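Local coordinates for protein Azi13 (Streptomyces sahachiroi, PDB 5HMB) that acts as a thioesterase in azinomycin biosynthesis, working alongside the polyketide synthase AziB in naphthoate assembly, at the interface of chains A and B. Residues are numbered along the deposited sequence; one frame, centred on the assembly and turned at random. Chains: chain A/B, Azi13.

Contacts 1 and 2 belong to the same two-fold A/B interface and have the centres of their C-alpha atoms about 16 Å apart. They have no residue in common. Contact 1 is made by helix 13-18 of both chains, the 3-10 helix 38-40 and the start of helix 49-68, and it is mainly a matter of ring packing. Contact 2 pairs strand 72-83 of one chain with its copy in the other, largely through the backbone. Together they suggest a hotdog-type thioesterase dimer joined edge to edge through its sheets, with the N-terminal helices packed around the same axis, inside a tetrameric deposited assembly.

Contact 1: the interface of chains A and B. Residues chain A 14, 17, 39-41, 48, 50-51; chain B 13-14, 17.
The imidazole of A:His48, which packs against B:Tyr14, has its ring turn fixed from within its own chain: ND1 accepts the backbone N-H of A:Gly50 at 2.9 Å, the donor lying close to the ring plane. Both residues belong to the HGG motif of PaaI-type thioesterases, which leads from a loop into helix 49-68. With its CG anti to the backbone N (chi1 -166°), A:His48 turns one face to B:Tyr14, whose CD2 edge points at it near the rim; the two rings meet edge-to-face, their planes 57° apart. A:Val51 covers a face of the tyrosine ring, CG2 standing 3.7 Å from the centroid, while A:Leu40 adds its CD2 methyl 3.8 Å from CD1 of B:Tyr14. The modelled part of this tyrosine is thus lodged among A:Leu40, A:His48 and A:Val51 of chain A, and its tip meets that of A:Tyr14. Alongside, A:His17 and B:His17 reach tip to tip and stack almost parallel, with centroids 3.8 Å apart and planes at 9°. Each NE2 sits over the centre of the other ring. An alanine in place of A:His17 would probably leave the B:His17 imidazole without its stacking partner and free to turn. Across the same patch, CB of B:Pro13 rests 3.7 Å from CA of A:Asp39.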
# COMPACT_ATOMS: atom_id res chain seq x y z
N TYR A 14 2.85 23.60 -7.10
CA TYR A 14 3.03 22.30 -7.74
C TYR A 14 1.76 21.87 -8.45
O TYR A 14 1.81 21.38 -9.58
CB TYR A 14 3.49 21.23 -6.74
CG TYR A 14 4.10 20.00 -7.41
CD1 TYR A 14 5.25 20.11 -8.19
CD2 TYR A 14 3.53 18.74 -7.26
CE1 TYR A 14 5.82 18.99 -8.82
CE2 TYR A 14 4.09 17.61 -7.89
CZ TYR A 14 5.23 17.75 -8.67
N HIS A 17 1.73 23.52 -11.68
CA HIS A 17 2.63 22.90 -12.64
C HIS A 17 2.05 21.62 -13.22
O HIS A 17 2.26 21.30 -14.40
CB HIS A 17 3.98 22.61 -12.00
CG HIS A 17 4.90 21.81 -12.86
ND1 HIS A 17 5.60 22.36 -13.91
CD2 HIS A 17 5.22 20.50 -12.83
CE1 HIS A 17 6.33 21.42 -14.49
NE2 HIS A 17 6.12 20.28 -13.85
N ASP A 39 6.76 17.65 -20.96
CA ASP A 39 7.62 17.81 -19.79
C ASP A 39 7.23 16.90 -18.62
O ASP A 39 7.98 16.83 -17.64
CB ASP A 39 7.62 19.27 -19.32
CG ASP A 39 6.22 19.81 -19.08
OD1 ASP A 39 5.28 19.31 -19.73
OD2 ASP A 39 6.07 20.73 -18.25
N LEU A 40 6.10 16.21 -18.70
CA LEU A 40 5.66 15.31 -17.65
C LEU A 40 6.01 13.86 -17.94
O LEU A 40 5.63 12.97 -17.17
CB LEU A 40 4.16 15.44 -17.42
CG LEU A 40 3.66 16.84 -17.09
CD1 LEU A 40 2.15 16.86 -16.85
CD2 LEU A 40 4.40 17.38 -15.86
N LEU A 41 6.75 13.59 -19.02
CA LEU A 41 7.00 12.24 -19.47
C LEU A 41 8.29 11.69 -18.88
O LEU A 41 9.19 12.44 -18.47
CB LEU A 41 7.10 12.18 -20.99
CG LEU A 41 5.88 12.66 -21.77
CD1 LEU A 41 6.25 12.87 -23.23
CD2 LEU A 41 4.77 11.64 -21.64
N HIS A 48 5.43 10.00 -16.61
CA HIS A 48 6.14 9.66 -15.38
C HIS A 48 5.13 9.22 -14.32
O HIS A 48 4.08 9.84 -14.16
CB HIS A 48 6.93 10.88 -14.90
CG HIS A 48 7.95 10.59 -13.85
ND1 HIS A 48 7.62 10.27 -12.55
CD2 HIS A 48 9.30 10.60 -13.91
CE1 HIS A 48 8.73 10.10 -11.85
NE2 HIS A 48 9.76 10.28 -12.65
N GLY A 50 5.31 9.27 -11.07
CA GLY A 50 5.14 10.24 -10.00
C GLY A 50 4.06 11.26 -10.30
O GLY A 50 3.40 11.75 -9.38
N VAL A 51 3.85 11.59 -11.58
CA VAL A 51 2.78 12.53 -11.91
C VAL A 51 1.42 11.96 -11.50
O VAL A 51 0.59 12.67 -10.93
CB VAL A 51 2.82 12.91 -13.40
CG1 VAL A 51 1.70 13.91 -13.70
CG2 VAL A 51 4.17 13.50 -13.76
N PRO B 13 12.35 14.66 -18.60
CA PRO B 13 12.05 16.06 -18.26
C PRO B 13 11.40 16.26 -16.89
O PRO B 13 11.58 17.32 -16.28
CB PRO B 13 11.10 16.49 -19.39
CG PRO B 13 10.46 15.21 -19.84
CD PRO B 13 11.52 14.16 -19.71
N TYR B 14 10.62 15.29 -16.40
CA TYR B 14 10.04 15.45 -15.07
C TYR B 14 11.11 15.28 -14.00
O TYR B 14 11.15 16.06 -13.04
CB TYR B 14 8.87 14.47 -14.84
CG TYR B 14 7.97 14.88 -13.67
CD1 TYR B 14 7.28 16.09 -13.68
CD2 TYR B 14 7.82 14.06 -12.56
CE1 TYR B 14 6.46 16.48 -12.61
CE2 TYR B 14 7.00 14.44 -11.48
CZ TYR B 14 6.33 15.65 -11.51
N HIS B 17 12.81 18.47 -13.69
CA HIS B 17 12.03 19.46 -12.95
C HIS B 17 12.09 19.21 -11.45
O HIS B 17 12.09 20.16 -10.66
CB HIS B 17 10.58 19.46 -13.43
CG HIS B 17 9.69 20.31 -12.59
ND1 HIS B 17 9.65 21.69 -12.70
CD2 HIS B 17 8.79 19.99 -11.63
CE1 HIS B 17 8.76 22.17 -11.85
NE2 HIS B 17 8.23 21.16 -11.18

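Contact 2: the interface of chains A and B. Residues chain A 80-83; chain B 77-79.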
# COMPACT_ATOMS: atom_id res chain seq x y z
N SER A 80 -0.83 5.53 -1.97
CA SER A 80 -0.60 4.27 -2.66
C SER A 80 -1.32 4.33 -4.00
O SER A 80 -2.56 4.28 -4.03
CB SER A 80 -1.08 3.10 -1.82
OG SER A 80 -0.51 1.89 -2.28
N THR A 81 -0.57 4.43 -5.09
CA THR A 81 -1.14 4.59 -6.42
C THR A 81 -0.70 3.43 -7.30
O THR A 81 0.49 3.08 -7.33
CB THR A 81 -0.72 5.94 -7.03
OG1 THR A 81 -1.28 7.02 -6.25
CG2 THR A 81 -1.20 6.09 -8.47
N ASP A 82 -1.67 2.80 -7.97
CA ASP A 82 -1.43 1.81 -9.02
C ASP A 82 -1.52 2.48 -10.38
O ASP A 82 -2.40 3.31 -10.61
CB ASP A 82 -2.45 0.67 -8.96
CG ASP A 82 -2.30 -0.21 -7.74
OD1 ASP A 82 -1.15 -0.52 -7.38
OD2 ASP A 82 -3.33 -0.60 -7.15
N PHE A 83 -0.62 2.10 -11.29
CA PHE A 83 -0.66 2.57 -12.67
C PHE A 83 -1.10 1.39 -13.53
O PHE A 83 -0.40 0.38 -13.57
CB PHE A 83 0.71 3.09 -13.12
CG PHE A 83 1.49 3.75 -12.03
CD1 PHE A 83 1.06 4.95 -11.47
CD2 PHE A 83 2.68 3.20 -11.58
CE1 PHE A 83 1.78 5.58 -10.46
CE2 PHE A 83 3.42 3.82 -10.57
CZ PHE A 83 2.96 5.02 -10.00
N VAL B 77 4.57 -0.13 -11.93
CA VAL B 77 3.33 -0.82 -11.61
C VAL B 77 2.58 -0.13 -10.47
O VAL B 77 1.37 0.10 -10.56
CB VAL B 77 3.59 -2.29 -11.26
CG1 VAL B 77 2.33 -2.89 -10.67
CG2 VAL B 77 4.04 -3.05 -12.50
N SER B 78 3.26 0.15 -9.35
CA SER B 78 2.62 0.80 -8.21
C SER B 78 3.66 1.44 -7.31
O SER B 78 4.84 1.07 -7.33
CB SER B 78 1.79 -0.18 -7.38
OG SER B 78 2.60 -1.12 -6.71
N ASN B 79 3.18 2.36 -6.49
CA ASN B 79 4.03 3.23 -5.69
C ASN B 79 3.28 3.56 -4.40
O ASN B 79 2.23 4.21 -4.45
CB ASN B 79 4.35 4.50 -6.46
CG ASN B 79 5.20 5.48 -5.68
OD1 ASN B 79 4.94 5.76 -4.50
ND2 ASN B 79 6.23 6.01 -6.34
O HOH W 1 -0.97 -1.55 -11.71
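A:Thr81 and B:Asn79 face each other as an antiparallel bridge between the two copies of strand 72-83, exchanging backbone bonds in both directions: A:Thr81 N donates to B:Asn79 O at 2.9 Å, and B:Asn79 N returns a bond to A:Thr81 O. Two residues further along chain A, the N-H of A:Phe83 reaches B:Val77 O, again at 2.9 Å. The paired edge strands join the sheets of the two chains across the interface, probably as in hotdog-fold thioesterase dimers. The B:Val77 carbonyl oxygen also meets water 1, 3.1 Å from B:Val77 O, and the same water lies 2.7 Å from A:Phe83 O, so it ties together the backbones where the ladder ends. B:Val77 itself departs from an extended strand, with psi at -51°.

Among the side chains, A:Phe83 reaches furthest along the partner strand, its ring passing B:Val77, B:Ser78 and B:Asn79. Its CG is anti to the carbonyl carbon (chi1 -34°, well short of a staggered value), and the phenyl group is laid alongside the partner backbone. The ring presents an edge to chain B: B:Val77 N lies in its plane, CD2 is 3.5 Å from B:Val77 C, and CE2 passes near B:Ser78 CA. On one face, toward the rim, the ring has the carbonyl oxygen of its own A:Thr81. A:Asp82 and B:Ser78 form the next bridge, their side chains adjacent, but the carboxylate OD1 and the B:Ser78 hydroxyl OG are 3.9 Å apart, too far for a bond. B:Asn79 crosses the phenyl ring at a slant, its amide plane turned 72° from it, and its CB sits 3.8 Å from CZ of A:Phe83.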